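Local coordinates for protein DR2417 (PDB 4XWW) that probably degrades and processes RNA as a metal-dependent 5'-3' exonuclease of the RNase J family, working as a homodimer and possibly also cutting endonucleolytically, at residues G478-T483 with R549-I554; V492-R497 with Q509-A514. All coordinates share one frame; numbering follows the deposited sequence.

Contact 1: G478-T483 with R549-I554; sequences GLLILT and RNPVLI
L480 and I554 sit on neighbouring parallel strands, and L480 uses both its N-H and its C=O to hold the other strand. Four backbone hydrogen bonds join the pair. V552 N donates to G478 O at 3.0 Å. L480 N donates to V552 O at 2.8 Å, almost straight on, with a C=O...donor angle of 175°. I554 N then binds L480 O, and L482 N binds I554 O. In the last bond the donor stands above the carbonyl plane and the N-H...O angle falls to 133°. CA-H...O contacts run beside this ladder; I481 CA lies 3.2 Å from I554 O.

Apolar contacts fall on the two faces of the sheet. On one face L479 CB meets V552 CG1 at 3.8 Å, and L479 CD1 lies loosely by I554 CD1 at 4.4 Å. L479, I481 and I554 also reach the second subunit on this side, where L479 meets L479 of that subunit. On the other face L553, with CG anti to its carbonyl carbon (chi1 -69°), brings CD2 to both L480 CB and, at 3.9 Å, L482 CD1.

G478, with positive phi, is the first residue beyond helix 465-477, and the strand follows it. The three-stranded sheet belongs to the C-terminal domain of RNase J, and this contact joins its central strand to an edge strand. The ladder pairs most backbone groups that face each other. The L480, L482 and L553 face meets helix 528-547 through L553; the L479, V552, I481 and I554 face meets helix 465-477 and the second subunit.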
loop_
_atom_site.group_PDB
_atom_site.type_symbol
_atom_site.label_atom_id
_atom_site.label_comp_id
_atom_site.label_asym_id
_atom_site.label_seq_id
_atom_site.Cartn_x
_atom_site.Cartn_y
_atom_site.Cartn_z
ATOM N N GLY A 478 11.376 17.460 5.755
ATOM C CA GLY A 478 12.811 17.657 5.880
ATOM C C GLY A 478 13.075 18.533 7.092
ATOM O O GLY A 478 12.166 18.774 7.884
ATOM N N LEU A 479 14.295 19.029 7.259
ATOM C CA LEU A 479 14.545 19.877 8.419
ATOM C C LEU A 479 15.410 21.102 8.154
ATOM O O LEU A 479 16.222 21.138 7.227
ATOM C CB LEU A 479 15.189 19.070 9.546
ATOM C CG LEU A 479 16.702 18.911 9.436
ATOM C CD1 LEU A 479 17.310 18.762 10.794
ATOM C CD2 LEU A 479 16.984 17.700 8.610
ATOM N N LEU A 480 15.211 22.102 9.006
ATOM C CA LEU A 480 16.038 23.298 9.046
ATOM C C LEU A 480 16.498 23.545 10.471
ATOM O O LEU A 480 15.684 23.805 11.359
ATOM C CB LEU A 480 15.273 24.509 8.516
ATOM C CG LEU A 480 15.491 24.762 7.027
ATOM C CD1 LEU A 480 14.694 25.960 6.538
ATOM C CD2 LEU A 480 16.970 24.975 6.807
ATOM N N ILE A 481 17.801 23.439 10.699
ATOM C CA ILE A 481 18.343 23.777 12.002
ATOM C C ILE A 481 18.925 25.192 11.970
ATOM O O ILE A 481 19.916 25.468 11.289
ATOM C CB ILE A 481 19.403 22.748 12.470
ATOM C CG1 ILE A 481 20.331 23.359 13.524
ATOM C CG2 ILE A 481 20.172 22.176 11.300
ATOM C CD1 ILE A 481 19.878 23.088 14.938
ATOM N N LEU A 482 18.266 26.093 12.691
ATOM C CA LEU A 482 18.688 27.482 12.771
ATOM C C LEU A 482 19.369 27.749 14.094
ATOM O O LEU A 482 18.747 27.659 15.146
ATOM C CB LEU A 482 17.499 28.427 12.627
ATOM C CG LEU A 482 16.368 28.067 11.673
ATOM C CD1 LEU A 482 15.061 28.489 12.306
ATOM C CD2 LEU A 482 16.564 28.769 10.348
ATOM N N THR A 483 20.646 28.092 14.051
ATOM C CA THR A 483 21.336 28.447 15.277
ATOM C C THR A 483 21.725 29.919 15.250
ATOM O O THR A 483 22.338 30.391 14.295
ATOM C CB THR A 483 22.576 27.567 15.505
ATOM O OG1 THR A 483 23.755 28.379 15.519
ATOM C CG2 THR A 483 22.683 26.497 14.417
ATOM N N ARG A 549 5.717 25.362 2.607
ATOM C CA ARG A 549 6.094 24.169 3.355
ATOM C C ARG A 549 6.295 24.471 4.831
ATOM O O ARG A 549 6.545 25.613 5.219
ATOM C CB ARG A 549 7.369 23.552 2.779
ATOM C CG ARG A 549 7.556 23.815 1.298
ATOM C CD ARG A 549 7.945 22.564 0.536
ATOM N NE ARG A 549 9.307 22.126 0.818
ATOM C CZ ARG A 549 10.364 22.436 0.074
ATOM N NH1 ARG A 549 10.226 23.196 -1.002
ATOM N NH2 ARG A 549 11.564 21.988 0.407
ATOM N N ASN A 550 6.185 23.433 5.651
ATOM C CA ASN A 550 6.443 23.548 7.077
ATOM C C ASN A 550 7.554 22.599 7.508
ATOM O O ASN A 550 7.289 21.613 8.197
ATOM C CB ASN A 550 5.170 23.261 7.874
ATOM C CG ASN A 550 4.023 24.178 7.493
ATOM O OD1 ASN A 550 3.840 25.240 8.089
ATOM N ND2 ASN A 550 3.246 23.772 6.491
ATOM N N PRO A 551 8.801 22.882 7.094
ATOM C CA PRO A 551 9.914 22.003 7.466
ATOM C C PRO A 551 10.060 21.904 8.969
ATOM O O PRO A 551 9.731 22.862 9.659
ATOM C CB PRO A 551 11.136 22.692 6.846
ATOM C CG PRO A 551 10.720 24.110 6.657
ATOM C CD PRO A 551 9.262 24.039 6.311
ATOM N N VAL A 552 10.520 20.762 9.466
ATOM C CA VAL A 552 10.829 20.635 10.884
ATOM C C VAL A 552 11.928 21.642 11.211
ATOM O O VAL A 552 12.942 21.710 10.517
ATOM C CB VAL A 552 11.248 19.187 11.252
ATOM C CG1 VAL A 552 12.461 19.163 12.183
ATOM C CG2 VAL A 552 10.075 18.444 11.872
ATOM N N LEU A 553 11.694 22.436 12.256
ATOM C CA LEU A 553 12.595 23.522 12.633
ATOM C C LEU A 553 13.234 23.322 13.994
ATOM O O LEU A 553 12.548 23.269 15.008
ATOM C CB LEU A 553 11.827 24.837 12.672
ATOM C CG LEU A 553 11.357 25.386 11.335
ATOM C CD1 LEU A 553 10.195 26.341 11.533
ATOM C CD2 LEU A 553 12.521 26.071 10.641
ATOM N N ILE A 554 14.558 23.280 14.007
ATOM C CA ILE A 554 15.303 23.144 15.240
ATOM C C ILE A 554 16.112 24.415 15.472
ATOM O O ILE A 554 17.178 24.599 14.892
ATOM C CB ILE A 554 16.253 21.945 15.135
ATOM C CG1 ILE A 554 15.445 20.649 15.077
ATOM C CG2 ILE A 554 17.231 21.920 16.294
ATOM C CD1 ILE A 554 16.294 19.404 15.026
#

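Contact 2: V492-R497 with Q509-A514; sequences VEVVAR and QIRRVA
R511 reaches from helix 504-523 over to V492 on the edge strand 491-497. Its CB makes no close contact with the strand; CG is the first atom to come near, 3.3 Å from V492 O. CG also packs beside V492 CB. CD passes nearer, at 3.0 Å from V492 O. The chain bends at chi3 (-112°). NE and CZ stand farther off, both 3.9 Å from that oxygen. The tip turns back to it: NH2 donates to V492 O at 3.0 Å, with a nearly straight N-H...O angle of 174°. The oxygen lies in the guanidinium plane, at its edge, and the donor lies in the carbonyl plane. E493 OE2 is 4.6 Å from R511 NH2, beyond a salt bridge, but its charge may still favour the arginine here. R511 NH1 has a weak, long ion pair with E507. This is a helix packed on one face of the small C-terminal domain sheet; the axes of segments 492-497 and 509-514 run at 136°. Beside the arginine the contact is apolar. V492 CG1 and CG2 both touch A514 CB. V494 CG2 meets I510 CG2 at 3.8 Å, the two side chains crossing at about a right angle. F542 of helix 528-547 also packs on I510.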
loop_
_atom_site.group_PDB
_atom_site.type_symbol
_atom_site.label_atom_id
_atom_site.label_comp_id
_atom_site.label_asym_id
_atom_site.label_seq_id
_atom_site.Cartn_x
_atom_site.Cartn_y
_atom_site.Cartn_z
ATOM N N VAL A 492 22.824 34.523 12.095
ATOM C CA VAL A 492 22.082 33.268 12.126
ATOM C C VAL A 492 22.702 32.236 11.188
ATOM O O VAL A 492 23.164 32.571 10.100
ATOM C CB VAL A 492 20.601 33.492 11.758
ATOM C CG1 VAL A 492 19.824 32.185 11.814
ATOM C CG2 VAL A 492 19.982 34.512 12.694
ATOM N N GLU A 493 22.718 30.982 11.621
ATOM C CA GLU A 493 23.279 29.910 10.815
ATOM C C GLU A 493 22.211 28.893 10.406
ATOM O O GLU A 493 21.427 28.431 11.234
ATOM C CB GLU A 493 24.413 29.223 11.570
ATOM C CG GLU A 493 25.652 30.087 11.720
ATOM C CD GLU A 493 26.898 29.384 11.231
ATOM O OE1 GLU A 493 27.290 28.371 11.847
ATOM O OE2 GLU A 493 27.476 29.834 10.220
ATOM N N VAL A 494 22.193 28.552 9.120
ATOM C CA VAL A 494 21.170 27.672 8.562
ATOM C C VAL A 494 21.740 26.358 8.032
ATOM O O VAL A 494 22.639 26.352 7.192
ATOM C CB VAL A 494 20.405 28.374 7.420
ATOM C CG1 VAL A 494 19.574 27.373 6.629
ATOM C CG2 VAL A 494 19.533 29.489 7.968
ATOM N N VAL A 495 21.214 25.242 8.527
ATOM C CA VAL A 495 21.518 23.946 7.929
ATOM C C VAL A 495 20.230 23.206 7.574
ATOM O O VAL A 495 19.315 23.096 8.392
ATOM C CB VAL A 495 22.372 23.059 8.845
ATOM C CG1 VAL A 495 22.635 21.707 8.169
ATOM C CG2 VAL A 495 23.669 23.756 9.208
ATOM N N ALA A 496 20.174 22.713 6.339
ATOM C CA ALA A 496 19.011 21.997 5.828
ATOM C C ALA A 496 19.372 20.573 5.427
ATOM O O ALA A 496 20.417 20.342 4.821
ATOM C CB ALA A 496 18.425 22.740 4.637
ATOM N N ARG A 497 18.513 19.616 5.763
ATOM C CA ARG A 497 18.657 18.263 5.234
ATOM C C ARG A 497 17.305 17.755 4.739
ATOM O O ARG A 497 16.298 17.886 5.429
ATOM C CB ARG A 497 19.239 17.313 6.283
ATOM C CG ARG A 497 20.744 17.269 6.293
ATOM C CD ARG A 497 21.244 16.746 4.968
ATOM N NE ARG A 497 21.704 15.370 5.083
ATOM C CZ ARG A 497 22.972 14.999 4.947
ATOM N NH1 ARG A 497 23.902 15.905 4.677
ATOM N NH2 ARG A 497 23.307 13.722 5.073
ATOM N N GLN A 509 17.625 34.754 2.898
ATOM C CA GLN A 509 16.342 35.313 3.316
ATOM C C GLN A 509 15.896 34.733 4.652
ATOM O O GLN A 509 15.369 35.445 5.505
ATOM C CB GLN A 509 15.263 35.056 2.265
ATOM C CG GLN A 509 15.504 35.721 0.928
ATOM C CD GLN A 509 14.374 35.450 -0.045
ATOM O OE1 GLN A 509 13.224 35.810 0.208
ATOM N NE2 GLN A 509 14.692 34.797 -1.158
ATOM N N ILE A 510 16.094 33.430 4.816
ATOM C CA ILE A 510 15.783 32.757 6.071
ATOM C C ILE A 510 16.595 33.349 7.231
ATOM O O ILE A 510 16.069 33.567 8.325
ATOM C CB ILE A 510 16.046 31.243 5.962
ATOM C CG1 ILE A 510 15.063 30.608 4.972
ATOM C CG2 ILE A 510 15.929 30.577 7.320
ATOM C CD1 ILE A 510 15.360 29.156 4.650
ATOM N N ARG A 511 17.873 33.626 6.976
ATOM C CA ARG A 511 18.742 34.251 7.969
ATOM C C ARG A 511 18.183 35.562 8.506
ATOM O O ARG A 511 18.125 35.760 9.718
ATOM C CB ARG A 511 20.129 34.515 7.382
ATOM C CG ARG A 511 21.142 33.415 7.614
ATOM C CD ARG A 511 22.547 33.972 7.472
ATOM N NE ARG A 511 23.242 33.451 6.301
ATOM C CZ ARG A 511 24.099 32.436 6.331
ATOM N NH1 ARG A 511 24.688 32.031 5.215
ATOM N NH2 ARG A 511 24.370 31.826 7.478
ATOM N N ARG A 512 17.777 36.452 7.599
ATOM C CA ARG A 512 17.352 37.800 7.981
ATOM C C ARG A 512 16.079 37.786 8.817
ATOM O O ARG A 512 15.924 38.591 9.734
ATOM C CB ARG A 512 17.143 38.689 6.746
ATOM C CG ARG A 512 15.816 38.485 6.007
ATOM C CD ARG A 512 15.376 39.737 5.266
ATOM N NE ARG A 512 16.512 40.582 4.914
ATOM C CZ ARG A 512 17.335 40.348 3.897
ATOM N NH1 ARG A 512 17.160 39.284 3.124
ATOM N NH2 ARG A 512 18.344 41.175 3.662
ATOM N N VAL A 513 15.171 36.868 8.498
ATOM C CA VAL A 513 13.907 36.775 9.209
ATOM C C VAL A 513 14.179 36.281 10.622
ATOM O O VAL A 513 13.631 36.803 11.596
ATOM C CB VAL A 513 12.917 35.839 8.487
ATOM C CG1 VAL A 513 11.654 35.658 9.309
ATOM C CG2 VAL A 513 12.584 36.399 7.109
ATOM N N ALA A 514 15.051 35.286 10.722
ATOM C CA ALA A 514 15.495 34.784 12.010
ATOM C C ALA A 514 16.233 35.871 12.784
ATOM O O ALA A 514 15.947 36.108 13.955
ATOM C CB ALA A 514 16.385 33.568 11.825
#

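Both contacts belong to the same three-stranded sheet, but they use different edges of it as counted within this chain. Contact 1 is strand to strand; contact 2 is strand to helix. The two meet where strands 479-485 and 491-497 pair, with probable hydrogen bonds from I481 N to V495 O and from E493 N to T483 O. Contact 1 is the more buried and rests on a backbone ladder. Contact 2 is partly buried; its one hydrogen bond comes from a side chain, next to small apolar groups. L480 packs on V494 and A496, tying the two together. Both also touch the second subunit, where V495 and I481 each pack on I554 of that subunit.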